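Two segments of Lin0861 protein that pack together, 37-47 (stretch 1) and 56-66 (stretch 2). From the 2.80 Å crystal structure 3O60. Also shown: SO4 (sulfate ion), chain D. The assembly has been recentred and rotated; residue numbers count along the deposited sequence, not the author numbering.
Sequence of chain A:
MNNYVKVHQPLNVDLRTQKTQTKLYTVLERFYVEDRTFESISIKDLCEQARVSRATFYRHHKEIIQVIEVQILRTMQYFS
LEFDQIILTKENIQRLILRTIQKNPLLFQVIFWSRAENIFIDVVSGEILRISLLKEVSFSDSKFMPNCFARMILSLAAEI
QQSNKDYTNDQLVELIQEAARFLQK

Stretch 1, residues 37-47: TFESISIKDLC
Stretch 2 (56-66) TFYRHHKEIIQ

How do the two backbones run past each other? Stretch 1 begins as a loop, with Phe38 to Ser40 at helical phi/psi, and becomes helix at Ile43–Cys47, with Ser42 (phi/psi -129/152°) at the N-cap position. Stretch 2 starts as helix at Thr56–His60 and breaks at His61 (-146/144°); by Gln66 it is helical again. The two helices cross at 118°, their axes 11.9 Å apart at closest approach. CA atoms pair Phe38 with Ile65 (9.1 Å), Ile43 with Ile64 (6.8 Å) and Cys47 with Phe57 (8.0 Å), so the chains run in opposite senses.

What does the loop contribute? Ser40 OG donates to Thr37 O at 2.6 Å, and Ile41 N to Phe38 O at 3.1 Å, tightening the turn. Phe38 (chi1 t, chi2 92°) points its CA-to-CB bond sideways, yet its CZ lies 3.5 Å from CD1 of Ile65 (t, p). Ile41 (m, t) points toward stretch 2, placing its CG2 3.7 Å from CD1 of Ile64 (m, t).

Why is Ile43 central? It points toward stretch 2 (chi1 -46°, chi2 -151°) and meets three side chains. Its CG1 is 3.7 Å from Ile64 CG1; its CD1 is a tight 3.1 Å from Phe57 CE2 and 3.6 Å from Tyr58 CE1. Its CG2 sits over a face of Phe57, 3.8 Å from the ring centroid, a CH-pi contact.

What closes the helical end? Leu46 (t, p) brings CD2 to 4.2 Å from CE1 of Phe57 (chi1 t, chi2 92°). Cys47 (m) sets SG 4.0 Å from Phe57 CB and 4.9 Å from its ring centroid, an oblique sulfur-aromatic contact. No hydrogen bond joins the modelled atoms of the two stretches; apolar packing dominates the 467 Å² buried.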

# COMPACT_ATOMS: atom_id res chain seq x y z
N THR A 37 -11.41 4.39 -26.62
CA THR A 37 -10.33 3.74 -27.32
C THR A 37 -9.01 4.37 -26.93
O THR A 37 -8.89 5.59 -26.90
CB THR A 37 -10.48 3.91 -28.83
OG1 THR A 37 -11.75 4.52 -29.11
CG2 THR A 37 -10.41 2.57 -29.52
N PHE A 38 -8.03 3.55 -26.59
CA PHE A 38 -6.69 4.04 -26.29
C PHE A 38 -6.01 4.67 -27.51
O PHE A 38 -5.37 5.71 -27.40
CB PHE A 38 -5.82 2.92 -25.73
CG PHE A 38 -4.44 3.36 -25.39
CD1 PHE A 38 -4.15 3.81 -24.12
CD2 PHE A 38 -3.44 3.34 -26.33
CE1 PHE A 38 -2.88 4.21 -23.80
CE2 PHE A 38 -2.17 3.74 -26.01
CZ PHE A 38 -1.89 4.18 -24.75
N GLU A 39 -6.17 4.04 -28.66
CA GLU A 39 -5.57 4.54 -29.89
C GLU A 39 -6.14 5.91 -30.19
O GLU A 39 -5.44 6.80 -30.66
CB GLU A 39 -5.84 3.59 -31.05
N SER A 40 -7.41 6.08 -29.86
CA SER A 40 -8.14 7.32 -30.09
C SER A 40 -7.55 8.48 -29.32
O SER A 40 -7.52 9.60 -29.81
CB SER A 40 -9.60 7.15 -29.69
OG SER A 40 -9.80 7.57 -28.35
N ILE A 41 -7.06 8.20 -28.12
CA ILE A 41 -6.66 9.25 -27.20
C ILE A 41 -5.53 10.07 -27.76
O ILE A 41 -4.63 9.56 -28.40
CB ILE A 41 -6.23 8.68 -25.84
CG1 ILE A 41 -7.36 7.86 -25.22
CG2 ILE A 41 -5.84 9.79 -24.90
CD1 ILE A 41 -7.05 7.38 -23.83
N SER A 42 -5.58 11.37 -27.47
CA SER A 42 -4.58 12.31 -27.93
C SER A 42 -4.08 13.14 -26.76
O SER A 42 -4.79 13.34 -25.79
CB SER A 42 -5.17 13.22 -29.00
OG SER A 42 -6.36 13.82 -28.55
N ILE A 43 -2.84 13.60 -26.87
CA ILE A 43 -2.20 14.33 -25.80
C ILE A 43 -2.90 15.64 -25.48
O ILE A 43 -2.99 16.03 -24.33
CB ILE A 43 -0.73 14.60 -26.11
CG1 ILE A 43 -0.07 13.33 -26.64
CG2 ILE A 43 -0.02 15.11 -24.88
CD1 ILE A 43 1.40 13.24 -26.36
N LYS A 44 -3.39 16.31 -26.51
CA LYS A 44 -4.07 17.58 -26.29
C LYS A 44 -5.31 17.39 -25.45
O LYS A 44 -5.54 18.14 -24.51
CB LYS A 44 -4.45 18.19 -27.64
CG LYS A 44 -4.96 19.61 -27.56
CD LYS A 44 -6.16 19.81 -28.45
CE LYS A 44 -6.54 21.27 -28.55
NZ LYS A 44 -7.26 21.56 -29.81
N ASP A 45 -6.12 16.39 -25.78
CA ASP A 45 -7.31 16.11 -24.99
C ASP A 45 -6.96 15.69 -23.58
O ASP A 45 -7.63 16.06 -22.63
CB ASP A 45 -8.18 15.06 -25.65
CG ASP A 45 -9.47 14.83 -24.90
OD1 ASP A 45 -10.28 13.99 -25.32
OD2 ASP A 45 -9.66 15.51 -23.87
N LEU A 46 -5.94 14.85 -23.44
CA LEU A 46 -5.54 14.37 -22.13
C LEU A 46 -5.06 15.51 -21.26
O LEU A 46 -5.42 15.62 -20.10
CB LEU A 46 -4.44 13.33 -22.27
CG LEU A 46 -3.69 12.90 -21.01
CD1 LEU A 46 -4.53 11.92 -20.21
CD2 LEU A 46 -2.37 12.28 -21.36
N CYS A 47 -4.19 16.34 -21.82
CA CYS A 47 -3.70 17.51 -21.11
C CYS A 47 -4.78 18.55 -20.82
O CYS A 47 -4.84 19.10 -19.72
CB CYS A 47 -2.54 18.14 -21.87
SG CYS A 47 -1.09 17.10 -21.87
N THR A 56 4.94 20.68 -20.25
CA THR A 56 5.44 19.83 -19.18
C THR A 56 5.41 18.36 -19.53
O THR A 56 6.30 17.60 -19.14
CB THR A 56 4.68 20.05 -17.87
OG1 THR A 56 5.11 21.28 -17.27
CG2 THR A 56 4.97 18.92 -16.91
N PHE A 57 4.36 17.95 -20.23
CA PHE A 57 4.17 16.54 -20.53
C PHE A 57 5.26 15.97 -21.42
O PHE A 57 5.77 14.88 -21.15
CB PHE A 57 2.81 16.37 -21.21
CG PHE A 57 2.60 15.00 -21.79
CD1 PHE A 57 1.99 14.02 -21.04
CD2 PHE A 57 3.01 14.71 -23.07
CE1 PHE A 57 1.80 12.76 -21.57
CE2 PHE A 57 2.82 13.46 -23.59
CZ PHE A 57 2.21 12.49 -22.84
N TYR A 58 5.60 16.68 -22.48
CA TYR A 58 6.55 16.19 -23.47
C TYR A 58 7.95 15.99 -22.90
O TYR A 58 8.63 15.04 -23.25
CB TYR A 58 6.62 17.13 -24.67
CG TYR A 58 5.44 17.01 -25.60
CD1 TYR A 58 5.02 15.78 -26.07
CD2 TYR A 58 4.75 18.13 -26.02
CE1 TYR A 58 3.94 15.68 -26.92
CE2 TYR A 58 3.68 18.03 -26.87
CZ TYR A 58 3.28 16.81 -27.32
OH TYR A 58 2.20 16.73 -28.16
N ARG A 59 8.38 16.90 -22.04
CA ARG A 59 9.74 16.83 -21.54
C ARG A 59 9.97 15.56 -20.75
O ARG A 59 11.00 14.91 -20.90
CB ARG A 59 10.04 18.05 -20.66
N HIS A 60 8.97 15.14 -19.99
CA HIS A 60 9.07 13.90 -19.22
C HIS A 60 8.96 12.62 -20.06
O HIS A 60 9.71 11.67 -19.84
CB HIS A 60 8.05 13.88 -18.10
CG HIS A 60 8.13 15.07 -17.20
ND1 HIS A 60 8.95 16.14 -17.46
CD2 HIS A 60 7.48 15.37 -16.05
CE1 HIS A 60 8.82 17.04 -16.51
NE2 HIS A 60 7.93 16.60 -15.64
N HIS A 61 8.02 12.59 -21.00
CA HIS A 61 7.84 11.40 -21.83
C HIS A 61 7.42 11.72 -23.26
O HIS A 61 6.69 12.67 -23.51
CB HIS A 61 6.81 10.48 -21.19
CG HIS A 61 5.87 11.19 -20.27
ND1 HIS A 61 5.64 10.77 -18.97
CD2 HIS A 61 5.10 12.28 -20.45
CE1 HIS A 61 4.77 11.57 -18.40
NE2 HIS A 61 4.43 12.50 -19.27
N LYS A 62 7.91 10.93 -24.21
CA LYS A 62 7.51 11.09 -25.61
C LYS A 62 6.04 10.79 -25.89
O LYS A 62 5.39 11.52 -26.64
CB LYS A 62 8.41 10.24 -26.50
N GLU A 63 5.52 9.70 -25.34
CA GLU A 63 4.16 9.25 -25.68
C GLU A 63 3.27 8.91 -24.49
O GLU A 63 3.74 8.66 -23.39
CB GLU A 63 4.23 8.07 -26.65
CG GLU A 63 2.93 7.80 -27.39
CD GLU A 63 3.04 8.00 -28.89
OE1 GLU A 63 3.02 7.00 -29.63
OE2 GLU A 63 3.15 9.16 -29.33
N ILE A 64 1.97 8.87 -24.75
CA ILE A 64 0.93 8.71 -23.73
C ILE A 64 1.08 7.42 -22.94
O ILE A 64 0.79 7.38 -21.75
CB ILE A 64 -0.47 8.72 -24.34
CG1 ILE A 64 -0.77 10.08 -24.96
CG2 ILE A 64 -1.50 8.37 -23.29
CD1 ILE A 64 -2.17 10.20 -25.48
N ILE A 65 1.59 6.39 -23.60
CA ILE A 65 1.74 5.08 -23.00
C ILE A 65 2.72 5.12 -21.84
O ILE A 65 2.69 4.27 -20.96
CB ILE A 65 2.20 4.03 -24.02
CG1 ILE A 65 2.05 2.63 -23.43
CG2 ILE A 65 3.63 4.28 -24.43
CD1 ILE A 65 0.67 2.06 -23.59
N GLN A 66 3.57 6.14 -21.83
CA GLN A 66 4.59 6.29 -20.80
C GLN A 66 4.00 6.47 -19.41
O GLN A 66 4.55 5.98 -18.43
CB GLN A 66 5.55 7.43 -21.13
CG GLN A 66 6.94 7.23 -20.54
CD GLN A 66 8.05 7.73 -21.43
OE1 GLN A 66 9.19 7.88 -21.00
NE2 GLN A 66 7.73 8.00 -22.69
S SO4 D . 2.53 22.46 -15.38
O1 SO4 D . 2.18 21.50 -16.42
O2 SO4 D . 3.45 23.46 -15.92
O3 SO4 D . 1.29 23.08 -14.92
O4 SO4 D . 3.14 21.75 -14.25